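Local atomic coordinates of aspartokinase 1, chloroplastic (Arabidopsis thaliana, PDB entry 2CDQ), a protein that catalyses the ATP-dependent phosphorylation of L-aspartate, the first step in making lysine, threonine, methionine and isoleucine, and binds lysine and S-adenosylmethionine as allosteric effectors. Residues Ala39-Met44 against Lys106-Asp111; Lys45-Leu50 against Arg153-Tyr158. All coordinates share one frame; numbering follows the deposited sequence.

Interaction 1 of 2, residues Ala39-Met44 against Lys106-Asp111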
# COMPACT_ATOMS: atom_id res chain seq x y z
N ALA A 39 -19.23 -24.66 -25.65
CA ALA A 39 -18.51 -25.84 -25.13
C ALA A 39 -18.82 -27.12 -25.90
O ALA A 39 -18.06 -28.09 -25.83
CB ALA A 39 -18.80 -26.03 -23.65
N SER A 40 -19.95 -27.13 -26.62
CA SER A 40 -20.39 -28.30 -27.38
C SER A 40 -21.32 -27.90 -28.53
O SER A 40 -21.81 -26.76 -28.59
CB SER A 40 -21.11 -29.31 -26.47
OG SER A 40 -22.39 -28.84 -26.10
N ALA A 41 -21.56 -28.84 -29.44
CA ALA A 41 -22.53 -28.66 -30.51
C ALA A 41 -23.89 -28.20 -29.97
O ALA A 41 -24.55 -27.35 -30.57
CB ALA A 41 -22.68 -29.94 -31.31
N GLU A 42 -24.30 -28.77 -28.84
CA GLU A 42 -25.59 -28.44 -28.24
C GLU A 42 -25.64 -26.99 -27.76
O GLU A 42 -26.61 -26.28 -28.02
CB GLU A 42 -25.93 -29.41 -27.11
CG GLU A 42 -27.37 -29.31 -26.62
CD GLU A 42 -28.41 -29.72 -27.66
OE1 GLU A 42 -28.07 -30.51 -28.57
OE2 GLU A 42 -29.56 -29.25 -27.55
N ARG A 43 -24.59 -26.55 -27.07
CA ARG A 43 -24.53 -25.17 -26.60
C ARG A 43 -24.42 -24.20 -27.77
O ARG A 43 -25.00 -23.12 -27.73
CB ARG A 43 -23.39 -24.98 -25.60
CG ARG A 43 -23.64 -25.62 -24.24
CD ARG A 43 -24.49 -24.75 -23.34
NE ARG A 43 -23.67 -23.89 -22.49
CZ ARG A 43 -24.12 -22.85 -21.80
NH1 ARG A 43 -25.39 -22.49 -21.85
NH2 ARG A 43 -23.28 -22.15 -21.06
N MET A 44 -23.69 -24.61 -28.81
CA MET A 44 -23.59 -23.82 -30.03
C MET A 44 -24.97 -23.59 -30.63
O MET A 44 -25.27 -22.50 -31.10
CB MET A 44 -22.68 -24.51 -31.05
CG MET A 44 -21.19 -24.29 -30.82
SD MET A 44 -20.17 -24.82 -32.21
CE MET A 44 -18.54 -24.39 -31.64
N LYS A 106 -19.46 -33.79 -36.31
CA LYS A 106 -20.38 -34.91 -36.54
C LYS A 106 -21.82 -34.48 -36.26
O LYS A 106 -22.70 -34.64 -37.09
CB LYS A 106 -20.00 -36.10 -35.66
CG LYS A 106 -20.47 -37.47 -36.16
CD LYS A 106 -21.15 -38.29 -35.05
CE LYS A 106 -20.24 -38.60 -33.84
NZ LYS A 106 -21.03 -38.87 -32.59
N GLU A 107 -22.03 -33.91 -35.07
CA GLU A 107 -23.37 -33.55 -34.62
C GLU A 107 -23.96 -32.35 -35.35
O GLU A 107 -25.16 -32.31 -35.61
CB GLU A 107 -23.38 -33.28 -33.11
CG GLU A 107 -24.74 -32.89 -32.60
CD GLU A 107 -24.79 -32.71 -31.10
OE1 GLU A 107 -25.79 -32.13 -30.62
OE2 GLU A 107 -23.84 -33.15 -30.40
N LEU A 108 -23.13 -31.37 -35.67
CA LEU A 108 -23.63 -30.20 -36.37
C LEU A 108 -23.80 -30.49 -37.85
O LEU A 108 -24.33 -29.67 -38.60
CB LEU A 108 -22.73 -28.98 -36.12
CG LEU A 108 -22.74 -28.41 -34.70
CD1 LEU A 108 -21.88 -27.16 -34.62
CD2 LEU A 108 -24.15 -28.13 -34.19
N ASN A 109 -23.35 -31.68 -38.25
CA ASN A 109 -23.49 -32.18 -39.61
C ASN A 109 -22.77 -31.31 -40.65
O ASN A 109 -23.35 -30.93 -41.68
CB ASN A 109 -24.97 -32.39 -39.96
CG ASN A 109 -25.16 -33.26 -41.18
OD1 ASN A 109 -24.65 -34.37 -41.26
ND2 ASN A 109 -25.92 -32.74 -42.14
N ILE A 110 -21.51 -30.99 -40.36
CA ILE A 110 -20.66 -30.18 -41.23
C ILE A 110 -19.60 -31.04 -41.91
O ILE A 110 -19.26 -32.12 -41.42
CB ILE A 110 -19.96 -29.06 -40.43
CG1 ILE A 110 -20.99 -28.08 -39.87
CG2 ILE A 110 -18.93 -28.30 -41.28
CD1 ILE A 110 -20.47 -27.32 -38.68
N ASP A 111 -19.09 -30.55 -43.04
CA ASP A 111 -17.94 -31.15 -43.72
C ASP A 111 -16.70 -31.11 -42.83
O ASP A 111 -16.22 -30.02 -42.47
CB ASP A 111 -17.68 -30.44 -45.05
CG ASP A 111 -16.39 -30.89 -45.71
OD1 ASP A 111 -16.25 -32.09 -46.01
OD2 ASP A 111 -15.51 -30.03 -45.92
O HOH W 1 -23.39 -31.38 -28.17
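Ala41, in the first turn of helix 41-53, presses its methyl group onto Glu107 and Leu108 in the last turn of helix 92-108, joining the start of one helix to the end of another within the amino acid kinase fold. Its CB lies 3.5 Å from Glu107 CD and 3.7 Å from Leu108 CD2; the methyl sits beside the whole Glu107 chain, nearest its carboxylate end, and against CG and CD2 of Leu108. One turn on, Met44 SD meets Leu108 CD1 at 3.8 Å, the two side chains crossing at about a right angle. Glu107 runs out extended, its CG anti to the backbone N (chi1 179°), and its carboxylate reaches the beginning of helix 41-53. There a water accepts from Glu42 N at 2.8 Å and donates to Glu107 OE2 at 2.9 Å, bridging the acid to a backbone amide of the first turn. The other oxygen, Glu107 OE1, lies close to the like-charged carboxylate of Glu42; Lys45 NZ forms a long, weak ion pair with this same Glu107 OE1, which may ease the repulsion. Ile154 of helix 137-161 touches both Met44 and Leu108. A Schellman motif at Asn109 finishes helix 92-108. At the opposing helix start Ser40 is the N-cap, its OG accepting a weak, nearly straight bond from Arg43 N at 3.3 Å.

Interaction 2 of 2, residues Lys45-Leu50 against Arg153-Tyr158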
# COMPACT_ATOMS: atom_id res chain seq x y z
N LYS A 45 -25.82 -24.62 -30.57
CA LYS A 45 -27.19 -24.52 -31.08
C LYS A 45 -27.99 -23.42 -30.37
O LYS A 45 -28.85 -22.78 -30.98
CB LYS A 45 -27.92 -25.87 -30.99
CG LYS A 45 -27.50 -26.89 -32.06
CD LYS A 45 -28.34 -28.16 -31.99
CE LYS A 45 -27.68 -29.31 -32.75
NZ LYS A 45 -28.48 -30.58 -32.73
N GLU A 46 -27.69 -23.20 -29.09
CA GLU A 46 -28.31 -22.13 -28.31
C GLU A 46 -27.88 -20.77 -28.85
O GLU A 46 -28.70 -19.86 -28.99
CB GLU A 46 -27.95 -22.23 -26.82
CG GLU A 46 -28.45 -23.48 -26.09
CD GLU A 46 -28.15 -23.46 -24.60
OE1 GLU A 46 -27.17 -22.80 -24.19
OE2 GLU A 46 -28.88 -24.12 -23.82
N VAL A 47 -26.59 -20.64 -29.15
CA VAL A 47 -26.01 -19.39 -29.64
C VAL A 47 -26.66 -19.00 -30.97
O VAL A 47 -27.09 -17.87 -31.13
CB VAL A 47 -24.46 -19.46 -29.80
CG1 VAL A 47 -23.89 -18.10 -30.16
CG2 VAL A 47 -23.82 -19.97 -28.52
N ALA A 48 -26.73 -19.96 -31.90
CA ALA A 48 -27.37 -19.72 -33.19
C ALA A 48 -28.83 -19.30 -33.00
O ALA A 48 -29.34 -18.44 -33.72
CB ALA A 48 -27.25 -20.94 -34.07
N ASP A 49 -29.49 -19.92 -32.02
CA ASP A 49 -30.86 -19.58 -31.63
C ASP A 49 -30.98 -18.16 -31.12
O ASP A 49 -31.99 -17.50 -31.37
CB ASP A 49 -31.38 -20.54 -30.55
CG ASP A 49 -32.25 -21.64 -31.11
OD1 ASP A 49 -32.30 -21.81 -32.35
OD2 ASP A 49 -32.89 -22.34 -30.30
N LEU A 50 -29.96 -17.69 -30.40
CA LEU A 50 -29.90 -16.29 -29.97
C LEU A 50 -29.80 -15.34 -31.16
O LEU A 50 -30.53 -14.34 -31.21
CB LEU A 50 -28.75 -16.06 -28.99
CG LEU A 50 -28.96 -16.61 -27.58
CD1 LEU A 50 -27.63 -16.89 -26.91
CD2 LEU A 50 -29.80 -15.66 -26.75
N ARG A 153 -14.60 -21.53 -36.94
CA ARG A 153 -14.82 -22.27 -38.20
C ARG A 153 -15.97 -23.28 -38.12
O ARG A 153 -16.75 -23.42 -39.06
CB ARG A 153 -13.54 -22.95 -38.67
CG ARG A 153 -12.64 -22.03 -39.46
CD ARG A 153 -11.30 -22.67 -39.80
NE ARG A 153 -10.43 -21.75 -40.53
CZ ARG A 153 -9.74 -20.76 -39.97
NH1 ARG A 153 -9.79 -20.54 -38.67
NH2 ARG A 153 -8.99 -19.98 -40.73
N ILE A 154 -16.07 -23.98 -36.99
CA ILE A 154 -17.19 -24.88 -36.74
C ILE A 154 -18.49 -24.08 -36.75
O ILE A 154 -19.42 -24.41 -37.49
CB ILE A 154 -17.01 -25.66 -35.42
CG1 ILE A 154 -15.92 -26.72 -35.57
CG2 ILE A 154 -18.31 -26.33 -35.01
CD1 ILE A 154 -15.42 -27.33 -34.28
N PHE A 155 -18.54 -23.02 -35.95
CA PHE A 155 -19.77 -22.24 -35.82
C PHE A 155 -20.19 -21.59 -37.13
O PHE A 155 -21.37 -21.61 -37.49
CB PHE A 155 -19.64 -21.21 -34.70
CG PHE A 155 -20.96 -20.66 -34.24
CD1 PHE A 155 -21.83 -21.44 -33.48
CD2 PHE A 155 -21.34 -19.36 -34.56
CE1 PHE A 155 -23.06 -20.94 -33.05
CE2 PHE A 155 -22.56 -18.85 -34.13
CZ PHE A 155 -23.42 -19.64 -33.37
N ALA A 156 -19.22 -21.02 -37.85
CA ALA A 156 -19.50 -20.36 -39.13
C ALA A 156 -20.11 -21.34 -40.13
O ALA A 156 -21.15 -21.05 -40.74
CB ALA A 156 -18.24 -19.72 -39.69
N ALA A 157 -19.46 -22.49 -40.28
CA ALA A 157 -19.95 -23.56 -41.15
C ALA A 157 -21.35 -23.99 -40.76
O ALA A 157 -22.21 -24.17 -41.63
CB ALA A 157 -19.00 -24.74 -41.13
N TYR A 158 -21.60 -24.12 -39.45
CA TYR A 158 -22.92 -24.53 -38.95
C TYR A 158 -24.03 -23.53 -39.29
O TYR A 158 -25.11 -23.94 -39.71
CB TYR A 158 -22.88 -24.81 -37.44
CG TYR A 158 -24.24 -25.07 -36.83
CD1 TYR A 158 -24.97 -26.21 -37.15
CD2 TYR A 158 -24.81 -24.16 -35.94
CE1 TYR A 158 -26.24 -26.45 -36.60
CE2 TYR A 158 -26.07 -24.38 -35.38
CZ TYR A 158 -26.78 -25.52 -35.71
OH TYR A 158 -28.02 -25.74 -35.15
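Val47 and Ala48 face Phe155 and Tyr158, two aromatic side chains that project from helix 137-161 onto helix 41-53 in a helix-helix packing of the amino acid kinase fold. The short axes pass 11.1 Å apart and cross at -54°, and the two rings reach across most of that separation to Val47, Ala48 and the stem of Lys45. Phe155 and Tyr158 stand three residues apart, nearly one turn; the CB of each points toward the facing helix, and CG is anti to the backbone N (chi1 -163° and 173°). The far end of Phe155 enters the shallow hollow between Val47 and Ala48: its CZ is 3.6 Å from Val47 CG1, a branch that comes in obliquely, and Ala48 N lies at the ring's edge, in its plane. The methyl of Ala48 is the small bump that touches both rings, with CB 4.1 Å from Phe155 CZ and 3.9 Å from Tyr158 CE2, where it meets the edge of the tyrosine. Beyond it Lys45 runs across the end of Tyr158 at about a right angle, giving the phenol its aliphatic stem. Met44 and Ile51 of helix 41-53 also touch Phe155, and Leu108 touches Tyr158. At the partly exposed margin Lys45 CG lies 3.3 Å from Tyr158 OH.

In the fold
Both contacts are largely buried and use successive parts of helix 41-53: its first turn meets the end of helix 92-108 in interaction 1, and the next turns meet helix 137-161 in interaction 2. Their centres lie about 8 Å apart. Ile154 touches Met44 and Leu108, and Tyr158 touches Leu108, so the three helices meet in one largely apolar cluster. Chemistry follows place. Interaction 1, at helix termini, adds exposed carboxylates and a bridging water to its apolar centre; interaction 2, between segments wholly inside helices, relies on aromatic rings against aliphatic groups, and at its partly exposed margin the Tyr158 hydroxyl meets the aliphatic stem of Lys45.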